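Local coordinates for thioredoxin reductase (Streptococcus pyogenes, PDB 5UWY), which probably reduces thioredoxin with electrons from NADPH, passing them through a bound FAD and a redox-active disulfide, at residues D55-G59 with P60-M64; I271-I274 with G275-Q279; R283-T286 with T287-D291. All coordinates share one frame; numbering follows the deposited sequence.

Contact 1: D55-G59 with P60-M64; sequences DHISG and PELAM
Ile57, two residues after Asp55, which is salt-bridged to Lys72 of the second subunit, is the last buried side chain before helix 59-71 and reaches over the first helical turn to touch two residues of it. With CG1 anti to the backbone N (chi1 -171°), that branch crosses the Glu61 chain at a slant, CG1 to Glu61 CG being 3.6 Å. The CG2 branch lies 4.0 Å from Leu62 CD2, and the two aliphatic side chains meet at about a right angle. The approach to the helix thus also borders the dimer interface.

Ser58 is the N-cap. Its hydroxyl OG donates to Glu61 OE2 at 3.1 Å, using the carboxylate lone pair that faces away from the other oxygen. Ser and Glu three positions apart are the pairing of a capping box, but the link described here runs side chain to side chain. Glu61 CG sits between its own backbone N and carbonyl carbon (chi1 43°), and the extended chain beyond it carries the carboxylate past Ser58. The carbonyl of Ser58 opens the helical ladder by accepting from Leu62 N at 3.1 Å (N-H...O 159°).

Gly59 supplies the next rung, its O taking Ala63 N at 2.9 Å with Ala63 CB close by. Pro60, in the first turn, has no N-H to offer, which costs the helix little where no earlier helical carbonyl awaits one. Its ring packs on Asn43, while Leu62 rests on Met42 and comes within about 7 Å of a bound FAD.

Contact 2: I271-I274 with G275-Q279; sequences IFAI and GDVRQ. With FAD (flavin-adenine dinucleotide), chain B.
Ala273 and Val277 meet where strand 271-273 gives way to the turn behind it, Ala273 CB resting 4.2 Å from Val277 CG1. Val277 CG1 also lies 3.5 Å from Ile274 O; set between the backbone N and the carbonyl carbon (chi1 86°), it is turned back toward the strand end. No hydrogen bond joins the two segments, so van der Waals packing carries the contact between them.

The tight part is its buried flank. The Ile274 side chain points away from the turn and packs against Ile107 of strand 105-108, Ala15 and Ala19 of helix 14-25, and Ala295 of helix 285-304. Gly275 follows with a positive phi of 79°, and its CA, lacking any side chain, sits 3.2 Å from FAD O1P.

The other flank is looser. Arg278, partly exposed, lays its aliphatic stem over the strand end, CD 3.6 Å from Ala273 O. Bends at chi2 and chi3 carry the guanidinium on to Thr260, where NH2 is hydrogen-bonded to OG1; a bound phosphate ion lies about 5 Å from this side chain. Beyond it the chain runs out to exposed Gln279.

Ile-Phe-Ala-Ile-Gly-Asp fits the Gly-Asp motif near the C-terminal end of FAD domains in this oxidoreductase family. Asp276 N donates to FAD O1P at 2.8 Å (N-H...O 158°); its carboxylate lies beside the ribityl chain, modelled too close for its exact placement to be trusted. A neutral backbone N-H thus meets a pyrophosphate oxygen that probably carries negative charge, and the bond itself needs no charged side chain.

Contact 3: R283-T286 with T287-D291; sequences RQIT and TAVGD. With FAD (flavin-adenine dinucleotide), chain B.
Thr287 folds its hydroxyl back onto the backbone O of Gln284, the residue at the N-cap position: OG1 donates to Gln284 O at 2.7 Å. With OG1 between its own backbone N and carbonyl carbon (chi1 76°), the hydroxyl faces the preceding turn, and the donor is tilted 22° from the carbonyl plane. Ala288 N reaches the same oxygen at 2.9 Å, so Gln284 O is gripped twice. Lys280 is a further polar partner of Thr287 OG1. The helical ladder continues with Val289 N to Ile285 O, a weak bond with a poor angle, and Gly290 N to Thr286 O at 3.1 Å.

Apolar contacts between the segments are few and loose. Ile285 CG2 is 4.3 Å from Val289 CG2 one turn on, and Gln284 CB is 4.0 Å from Thr287 CG2. Other faces of the helix are covered from outside: Pro14 and Ala15 of helix 14-25 lie against Ala288, while Thr286 OG1 is hydrogen-bonded to Tyr22 OH of the second subunit.

Toward the cofactor, Ile285 N donates to FAD O2 at 3.3 Å, well aligned, and Ile285 CD1 lies to one side of the flavin ring plane, over the C2-O2 group. FAD O2' makes a weak bond to Arg283 O at 3.3 Å. A helix N terminus aimed at the flavin C2=O is characteristic of FAD-dependent disulfide reductases, where the positive end of the helix dipole is thought to stabilise negative charge on the N1-C2=O side of the reduced flavin.

Overall arrangement
From the N terminus, contact 1 comes first: it ends the long loop after strand 30-34 and starts helix 59-71. The chain next adds strands 76-79 and 105-108 to the FAD-domain sheet, makes a second parallel sheet between residues 130 and 235, and returns in strand 271-273. There contact 2 turns out of the strand, and after a short loop contact 3 starts helix 285-304. All three are local and lie in series, so none nests or crosses. Contacts 2 and 3 touch, Arg283 NE probably bonding Asp276 O at 3.0 Å, and share the FAD, one at its pyrophosphate and the other at its flavin end. Contact 1 comes within about 5 Å of contact 3, nearest atoms, without touching.

Contact 1: D55-G59 with P60-M64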
loop_
_atom_site.group_PDB
_atom_site.type_symbol
_atom_site.label_atom_id
_atom_site.label_comp_id
_atom_site.label_asym_id
_atom_site.label_seq_id
_atom_site.Cartn_x
_atom_site.Cartn_y
_atom_site.Cartn_z
ATOM N N ASP A 55 -15.755 5.208 0.784
ATOM C CA ASP A 55 -16.611 4.613 1.804
ATOM C C ASP A 55 -17.126 3.253 1.347
ATOM O O ASP A 55 -16.939 2.238 2.026
ATOM C CB ASP A 55 -17.770 5.559 2.127
ATOM C CG ASP A 55 -18.709 5.000 3.179
ATOM O OD1 ASP A 55 -19.508 4.093 2.857
ATOM O OD2 ASP A 55 -18.639 5.459 4.340
ATOM N N HIS A 56 -17.778 3.217 0.189
ATOM C CA HIS A 56 -18.206 1.962 -0.405
ATOM C C HIS A 56 -18.152 2.105 -1.917
ATOM O O HIS A 56 -18.454 3.169 -2.460
ATOM C CB HIS A 56 -19.613 1.557 0.061
ATOM C CG HIS A 56 -20.703 2.463 -0.422
ATOM N ND1 HIS A 56 -20.508 3.805 -0.668
ATOM C CD2 HIS A 56 -22.007 2.218 -0.695
ATOM C CE1 HIS A 56 -21.641 4.346 -1.077
ATOM N NE2 HIS A 56 -22.566 3.404 -1.102
ATOM N N ILE A 57 -17.753 1.025 -2.587
ATOM C CA ILE A 57 -17.561 1.025 -4.030
ATOM C C ILE A 57 -17.495 -0.427 -4.475
ATOM O O ILE A 57 -17.100 -1.309 -3.706
ATOM C CB ILE A 57 -16.285 1.817 -4.418
ATOM C CG1 ILE A 57 -16.194 2.015 -5.932
ATOM C CG2 ILE A 57 -15.037 1.131 -3.875
ATOM C CD1 ILE A 57 -15.604 3.347 -6.335
ATOM N N SER A 58 -17.904 -0.681 -5.712
ATOM C CA SER A 58 -17.904 -2.032 -6.250
ATOM C C SER A 58 -16.615 -2.297 -7.018
ATOM O O SER A 58 -15.901 -1.376 -7.423
ATOM C CB SER A 58 -19.117 -2.263 -7.159
ATOM O OG SER A 58 -18.808 -2.012 -8.518
ATOM N N GLY A 59 -16.323 -3.582 -7.208
ATOM C CA GLY A 59 -15.131 -4.012 -7.900
ATOM C C GLY A 59 -14.930 -3.367 -9.259
ATOM O O GLY A 59 -13.892 -2.754 -9.525
ATOM N N PRO A 60 -15.912 -3.508 -10.156
ATOM C CA PRO A 60 -15.749 -2.935 -11.504
ATOM C C PRO A 60 -15.556 -1.427 -11.533
ATOM O O PRO A 60 -14.683 -0.943 -12.267
ATOM C CB PRO A 60 -17.042 -3.358 -12.210
ATOM C CG PRO A 60 -17.402 -4.644 -11.549
ATOM C CD PRO A 60 -17.042 -4.455 -10.100
ATOM N N GLU A 61 -16.341 -0.658 -10.772
ATOM C CA GLU A 61 -16.212 0.794 -10.863
ATOM C C GLU A 61 -14.911 1.285 -10.240
ATOM O O GLU A 61 -14.362 2.304 -10.678
ATOM C CB GLU A 61 -17.414 1.496 -10.224
ATOM C CG GLU A 61 -17.881 0.927 -8.898
ATOM C CD GLU A 61 -19.188 1.552 -8.430
ATOM O OE1 GLU A 61 -19.290 2.798 -8.430
ATOM O OE2 GLU A 61 -20.115 0.798 -8.068
ATOM N N LEU A 62 -14.397 0.579 -9.231
ATOM C CA LEU A 62 -13.088 0.935 -8.696
ATOM C C LEU A 62 -11.978 0.535 -9.660
ATOM O O LEU A 62 -10.986 1.259 -9.808
ATOM C CB LEU A 62 -12.881 0.283 -7.330
ATOM C CG LEU A 62 -11.587 0.695 -6.627
ATOM C CD1 LEU A 62 -11.451 2.204 -6.566
ATOM C CD2 LEU A 62 -11.465 0.083 -5.232
ATOM N N ALA A 63 -12.133 -0.612 -10.325
ATOM C CA ALA A 63 -11.173 -1.018 -11.344
ATOM C C ALA A 63 -11.090 0.013 -12.462
ATOM O O ALA A 63 -9.993 0.367 -12.913
ATOM C CB ALA A 63 -11.556 -2.388 -11.902
HETATM N N MSE A 64 -12.236 0.517 -12.909
HETATM C CA MSE A 64 -12.259 1.524 -13.960
HETATM C C MSE A 64 -11.720 2.858 -13.456
HETATM O O MSE A 64 -11.004 3.558 -14.174
HETATM C CB MSE A 64 -13.677 1.697 -14.508
HETATM C CG MSE A 64 -13.736 1.855 -16.016
HETATM SE SE MSE A 64 -12.643 0.532 -16.943
HETATM C CE MSE A 64 -13.412 -1.094 -16.184
#

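Contact 2: I271-I274 with G275-Q279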
loop_
_atom_site.group_PDB
_atom_site.type_symbol
_atom_site.label_atom_id
_atom_site.label_comp_id
_atom_site.label_asym_id
_atom_site.label_seq_id
_atom_site.Cartn_x
_atom_site.Cartn_y
_atom_site.Cartn_z
ATOM N N ILE A 271 13.604 -7.983 -13.083
ATOM C CA ILE A 271 12.253 -8.522 -13.021
ATOM C C ILE A 271 11.743 -8.368 -11.595
ATOM O O ILE A 271 12.448 -8.701 -10.636
ATOM C CB ILE A 271 12.207 -9.988 -13.484
ATOM C CG1 ILE A 271 12.616 -10.088 -14.954
ATOM C CG2 ILE A 271 10.821 -10.574 -13.276
ATOM C CD1 ILE A 271 12.926 -11.493 -15.408
ATOM N N PHE A 272 10.531 -7.839 -11.460
ATOM C CA PHE A 272 9.901 -7.591 -10.176
ATOM C C PHE A 272 8.573 -8.334 -10.107
ATOM O O PHE A 272 7.983 -8.696 -11.130
ATOM C CB PHE A 272 9.663 -6.089 -9.946
ATOM C CG PHE A 272 10.889 -5.237 -10.123
ATOM C CD1 PHE A 272 11.373 -4.943 -11.389
ATOM C CD2 PHE A 272 11.557 -4.725 -9.021
ATOM C CE1 PHE A 272 12.500 -4.164 -11.555
ATOM C CE2 PHE A 272 12.684 -3.944 -9.179
ATOM C CZ PHE A 272 13.156 -3.662 -10.446
ATOM N N ALA A 273 8.109 -8.565 -8.883
ATOM C CA ALA A 273 6.805 -9.161 -8.644
ATOM C C ALA A 273 6.078 -8.340 -7.595
ATOM O O ALA A 273 6.686 -7.882 -6.623
ATOM C CB ALA A 273 6.918 -10.616 -8.191
ATOM N N ILE A 274 4.777 -8.138 -7.807
ATOM C CA ILE A 274 3.962 -7.329 -6.914
ATOM C C ILE A 274 2.606 -7.984 -6.727
ATOM O O ILE A 274 2.174 -8.822 -7.522
ATOM C CB ILE A 274 3.747 -5.893 -7.427
ATOM C CG1 ILE A 274 3.148 -5.927 -8.834
ATOM C CG2 ILE A 274 5.035 -5.113 -7.370
ATOM C CD1 ILE A 274 2.890 -4.563 -9.413
ATOM N N GLY A 275 1.927 -7.559 -5.666
ATOM C CA GLY A 275 0.576 -8.008 -5.420
ATOM C C GLY A 275 0.519 -9.397 -4.810
ATOM O O GLY A 275 1.393 -9.818 -4.058
ATOM N N ASP A 276 -0.545 -10.113 -5.164
ATOM C CA ASP A 276 -0.904 -11.387 -4.559
ATOM C C ASP A 276 -0.129 -12.566 -5.119
ATOM O O ASP A 276 -0.087 -13.621 -4.469
ATOM C CB ASP A 276 -2.401 -11.615 -4.745
ATOM C CG ASP A 276 -3.231 -10.638 -3.950
ATOM O OD1 ASP A 276 -2.783 -9.480 -3.796
ATOM O OD2 ASP A 276 -4.333 -11.006 -3.511
ATOM N N VAL A 277 0.476 -12.413 -6.299
ATOM C CA VAL A 277 1.375 -13.424 -6.828
ATOM C C VAL A 277 2.604 -13.619 -5.948
ATOM O O VAL A 277 3.397 -14.540 -6.186
ATOM C CB VAL A 277 1.787 -13.048 -8.268
ATOM C CG1 VAL A 277 2.990 -12.114 -8.256
ATOM C CG2 VAL A 277 2.071 -14.295 -9.085
ATOM N N ARG A 278 2.763 -12.785 -4.928
ATOM C CA ARG A 278 3.928 -12.742 -4.064
ATOM C C ARG A 278 3.777 -13.687 -2.878
ATOM O O ARG A 278 2.674 -14.084 -2.497
ATOM C CB ARG A 278 4.123 -11.325 -3.538
ATOM C CG ARG A 278 4.890 -10.382 -4.435
ATOM C CD ARG A 278 5.943 -9.663 -3.623
ATOM N NE ARG A 278 5.330 -8.798 -2.617
ATOM C CZ ARG A 278 5.806 -8.626 -1.389
ATOM N NH1 ARG A 278 5.178 -7.830 -0.535
ATOM N NH2 ARG A 278 6.923 -9.239 -1.018
ATOM N N GLN A 279 4.918 -14.037 -2.290
ATOM C CA GLN A 279 4.955 -14.615 -0.952
ATOM C C GLN A 279 4.647 -13.523 0.063
ATOM O O GLN A 279 5.491 -12.661 0.324
ATOM C CB GLN A 279 6.329 -15.220 -0.682
ATOM C CG GLN A 279 6.350 -16.712 -0.461
ATOM C CD GLN A 279 7.686 -17.185 0.081
ATOM O OE1 GLN A 279 8.641 -16.410 0.177
ATOM N NE2 GLN A 279 7.761 -18.461 0.441
HETATM P PA FAD B . -5.108 -9.843 -9.344
HETATM O O1A FAD B . -5.987 -8.645 -9.354
HETATM O O2A FAD B . -5.773 -11.169 -8.962
HETATM O O5B FAD B . -4.423 -10.044 -10.729
HETATM C C5B FAD B . -4.968 -10.959 -11.700
HETATM C C4B FAD B . -4.780 -10.394 -13.081
HETATM O O4B FAD B . -3.704 -11.100 -13.744
HETATM C C3B FAD B . -6.008 -10.505 -13.991
HETATM O O3B FAD B . -6.270 -9.276 -14.664
HETATM C C2B FAD B . -5.626 -11.632 -14.955
HETATM O O2B FAD B . -6.258 -11.459 -16.219
HETATM C C1B FAD B . -4.117 -11.419 -15.050
HETATM N N9A FAD B . -3.357 -12.577 -15.522
HETATM C C8A FAD B . -3.107 -13.749 -14.855
HETATM N N7A FAD B . -2.387 -14.613 -15.533
HETATM C C5A FAD B . -2.145 -13.959 -16.730
HETATM C C6A FAD B . -1.433 -14.336 -17.887
HETATM N N6A FAD B . -0.814 -15.509 -18.026
HETATM N N1A FAD B . -1.383 -13.447 -18.906
HETATM C C2A FAD B . -2.001 -12.272 -18.770
HETATM N N3A FAD B . -2.697 -11.810 -17.730
HETATM C C4A FAD B . -2.731 -12.709 -16.739
HETATM N N1 FAD B . -9.968 -7.021 -1.927
HETATM C C2 FAD B . -10.162 -6.084 -0.952
HETATM O O2 FAD B . -9.350 -5.172 -0.755
HETATM N N3 FAD B . -11.297 -6.145 -0.161
HETATM C C4 FAD B . -12.297 -7.091 -0.246
HETATM O O4 FAD B . -13.261 -7.041 0.516
HETATM C C4X FAD B . -12.080 -8.084 -1.280
HETATM N N5 FAD B . -12.976 -9.020 -1.428
HETATM C C5X FAD B . -12.769 -9.970 -2.413
HETATM C C6 FAD B . -13.721 -10.974 -2.581
HETATM C C7 FAD B . -13.566 -11.952 -3.555
HETATM C C7M FAD B . -14.618 -13.021 -3.706
HETATM C C8 FAD B . -12.432 -11.931 -4.385
HETATM C C8M FAD B . -12.234 -12.976 -5.451
HETATM C C9 FAD B . -11.479 -10.929 -4.220
HETATM C C9A FAD B . -11.638 -9.952 -3.243
HETATM N N10 FAD B . -10.683 -8.931 -3.038
HETATM C C10 FAD B . -10.882 -7.970 -2.070
HETATM C "C1'" FAD B . -9.491 -8.830 -3.900
HETATM C "C2'" FAD B . -8.213 -9.367 -3.263
HETATM O "O2'" FAD B . -7.578 -8.364 -2.471
HETATM C "C3'" FAD B . -7.249 -9.797 -4.370
HETATM O "O3'" FAD B . -6.251 -10.617 -3.778
HETATM C "C4'" FAD B . -6.562 -8.666 -5.146
HETATM O "O4'" FAD B . -7.490 -8.076 -6.056
HETATM C "C5'" FAD B . -5.345 -9.151 -5.907
HETATM O "O5'" FAD B . -4.752 -8.047 -6.624
HETATM P P FAD B . -3.523 -8.267 -7.593
HETATM O O1P FAD B . -2.270 -8.551 -6.759
HETATM O O2P FAD B . -3.347 -7.160 -8.567
HETATM O O3P FAD B . -3.889 -9.613 -8.356
#

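Contact 3: R283-T286 with T287-D291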
loop_
_atom_site.group_PDB
_atom_site.type_symbol
_atom_site.label_atom_id
_atom_site.label_comp_id
_atom_site.label_asym_id
_atom_site.label_seq_id
_atom_site.Cartn_x
_atom_site.Cartn_y
_atom_site.Cartn_z
ATOM N N ARG A 283 -3.280 -10.100 1.715
ATOM C CA ARG A 283 -3.489 -9.887 0.283
ATOM C C ARG A 283 -4.728 -9.010 0.096
ATOM O O ARG A 283 -5.861 -9.497 0.103
ATOM C CB ARG A 283 -3.620 -11.229 -0.432
ATOM C CG ARG A 283 -2.282 -11.835 -0.820
ATOM C CD ARG A 283 -2.419 -13.262 -1.342
ATOM N NE ARG A 283 -1.124 -13.834 -1.712
ATOM C CZ ARG A 283 -0.434 -14.694 -0.967
ATOM N NH1 ARG A 283 -0.913 -15.112 0.197
ATOM N NH2 ARG A 283 0.737 -15.147 -1.392
ATOM N N GLN A 284 -4.497 -7.707 -0.062
ATOM C CA GLN A 284 -5.569 -6.728 -0.170
ATOM C C GLN A 284 -5.225 -5.729 -1.263
ATOM O O GLN A 284 -4.087 -5.661 -1.731
ATOM C CB GLN A 284 -5.796 -5.986 1.151
ATOM C CG GLN A 284 -6.097 -6.865 2.343
ATOM C CD GLN A 284 -7.432 -7.568 2.230
ATOM O OE1 GLN A 284 -8.478 -6.925 2.128
ATOM N NE2 GLN A 284 -7.405 -8.892 2.254
ATOM N N ILE A 285 -6.222 -4.927 -1.651
ATOM C CA ILE A 285 -5.975 -3.879 -2.638
ATOM C C ILE A 285 -4.969 -2.867 -2.090
ATOM O O ILE A 285 -4.166 -2.306 -2.845
ATOM C CB ILE A 285 -7.299 -3.195 -3.074
ATOM C CG1 ILE A 285 -8.174 -4.122 -3.921
ATOM C CG2 ILE A 285 -7.039 -1.945 -3.901
ATOM C CD1 ILE A 285 -9.662 -4.005 -3.622
ATOM N N THR A 286 -4.967 -2.657 -0.769
ATOM C CA THR A 286 -4.088 -1.676 -0.131
ATOM C C THR A 286 -2.634 -2.139 -0.128
ATOM O O THR A 286 -1.693 -1.322 -0.229
ATOM C CB THR A 286 -4.563 -1.455 1.299
ATOM O OG1 THR A 286 -4.747 -2.730 1.928
ATOM C CG2 THR A 286 -5.895 -0.763 1.278
ATOM N N THR A 287 -2.441 -3.450 0.047
ATOM C CA THR A 287 -1.131 -4.070 -0.067
ATOM C C THR A 287 -0.672 -4.114 -1.510
ATOM O O THR A 287 0.470 -3.772 -1.791
ATOM C CB THR A 287 -1.160 -5.488 0.520
ATOM O OG1 THR A 287 -1.815 -6.374 -0.396
ATOM C CG2 THR A 287 -1.925 -5.473 1.816
ATOM N N ALA A 288 -1.552 -4.478 -2.445
ATOM C CA ALA A 288 -1.190 -4.452 -3.862
ATOM C C ALA A 288 -0.853 -3.042 -4.327
ATOM O O ALA A 288 -0.065 -2.863 -5.262
ATOM C CB ALA A 288 -2.331 -5.028 -4.709
ATOM N N VAL A 289 -1.421 -2.033 -3.671
ATOM C CA VAL A 289 -1.178 -0.651 -4.061
ATOM C C VAL A 289 0.171 -0.167 -3.533
ATOM O O VAL A 289 0.991 0.347 -4.306
ATOM C CB VAL A 289 -2.347 0.242 -3.600
ATOM C CG1 VAL A 289 -1.893 1.658 -3.379
ATOM C CG2 VAL A 289 -3.455 0.221 -4.640
ATOM N N GLY A 290 0.431 -0.315 -2.221
ATOM C CA GLY A 290 1.813 -0.220 -1.764
ATOM C C GLY A 290 2.850 -0.921 -2.641
ATOM O O GLY A 290 3.812 -0.291 -3.113
ATOM N N ASP A 291 2.654 -2.228 -2.875
ATOM C CA ASP A 291 3.598 -3.013 -3.675
ATOM C C ASP A 291 3.798 -2.403 -5.058
ATOM O O ASP A 291 4.934 -2.141 -5.483
ATOM C CB ASP A 291 3.102 -4.457 -3.815
ATOM C CG ASP A 291 3.280 -5.270 -2.549
ATOM O OD1 ASP A 291 3.814 -4.735 -1.557
ATOM O OD2 ASP A 291 2.888 -6.458 -2.555
HETATM P PA FAD B . -5.108 -9.843 -9.344
HETATM O O1A FAD B . -5.987 -8.645 -9.354
HETATM O O2A FAD B . -5.773 -11.169 -8.962
HETATM O O5B FAD B . -4.423 -10.044 -10.729
HETATM C C5B FAD B . -4.968 -10.959 -11.700
HETATM C C4B FAD B . -4.780 -10.394 -13.081
HETATM O O4B FAD B . -3.704 -11.100 -13.744
HETATM C C3B FAD B . -6.008 -10.505 -13.991
HETATM O O3B FAD B . -6.270 -9.276 -14.664
HETATM C C2B FAD B . -5.626 -11.632 -14.955
HETATM O O2B FAD B . -6.258 -11.459 -16.219
HETATM C C1B FAD B . -4.117 -11.419 -15.050
HETATM N N9A FAD B . -3.357 -12.577 -15.522
HETATM C C8A FAD B . -3.107 -13.749 -14.855
HETATM N N7A FAD B . -2.387 -14.613 -15.533
HETATM C C5A FAD B . -2.145 -13.959 -16.730
HETATM C C6A FAD B . -1.433 -14.336 -17.887
HETATM N N6A FAD B . -0.814 -15.509 -18.026
HETATM N N1A FAD B . -1.383 -13.447 -18.906
HETATM C C2A FAD B . -2.001 -12.272 -18.770
HETATM N N3A FAD B . -2.697 -11.810 -17.730
HETATM C C4A FAD B . -2.731 -12.709 -16.739
HETATM N N1 FAD B . -9.968 -7.021 -1.927
HETATM C C2 FAD B . -10.162 -6.084 -0.952
HETATM O O2 FAD B . -9.350 -5.172 -0.755
HETATM N N3 FAD B . -11.297 -6.145 -0.161
HETATM C C4 FAD B . -12.297 -7.091 -0.246
HETATM O O4 FAD B . -13.261 -7.041 0.516
HETATM C C4X FAD B . -12.080 -8.084 -1.280
HETATM N N5 FAD B . -12.976 -9.020 -1.428
HETATM C C5X FAD B . -12.769 -9.970 -2.413
HETATM C C6 FAD B . -13.721 -10.974 -2.581
HETATM C C7 FAD B . -13.566 -11.952 -3.555
HETATM C C7M FAD B . -14.618 -13.021 -3.706
HETATM C C8 FAD B . -12.432 -11.931 -4.385
HETATM C C8M FAD B . -12.234 -12.976 -5.451
HETATM C C9 FAD B . -11.479 -10.929 -4.220
HETATM C C9A FAD B . -11.638 -9.952 -3.243
HETATM N N10 FAD B . -10.683 -8.931 -3.038
HETATM C C10 FAD B . -10.882 -7.970 -2.070
HETATM C "C1'" FAD B . -9.491 -8.830 -3.900
HETATM C "C2'" FAD B . -8.213 -9.367 -3.263
HETATM O "O2'" FAD B . -7.578 -8.364 -2.471
HETATM C "C3'" FAD B . -7.249 -9.797 -4.370
HETATM O "O3'" FAD B . -6.251 -10.617 -3.778
HETATM C "C4'" FAD B . -6.562 -8.666 -5.146
HETATM O "O4'" FAD B . -7.490 -8.076 -6.056
HETATM C "C5'" FAD B . -5.345 -9.151 -5.907
HETATM O "O5'" FAD B . -4.752 -8.047 -6.624
HETATM P P FAD B . -3.523 -8.267 -7.593
HETATM O O1P FAD B . -2.270 -8.551 -6.759
HETATM O O2P FAD B . -3.347 -7.160 -8.567
HETATM O O3P FAD B . -3.889 -9.613 -8.356
#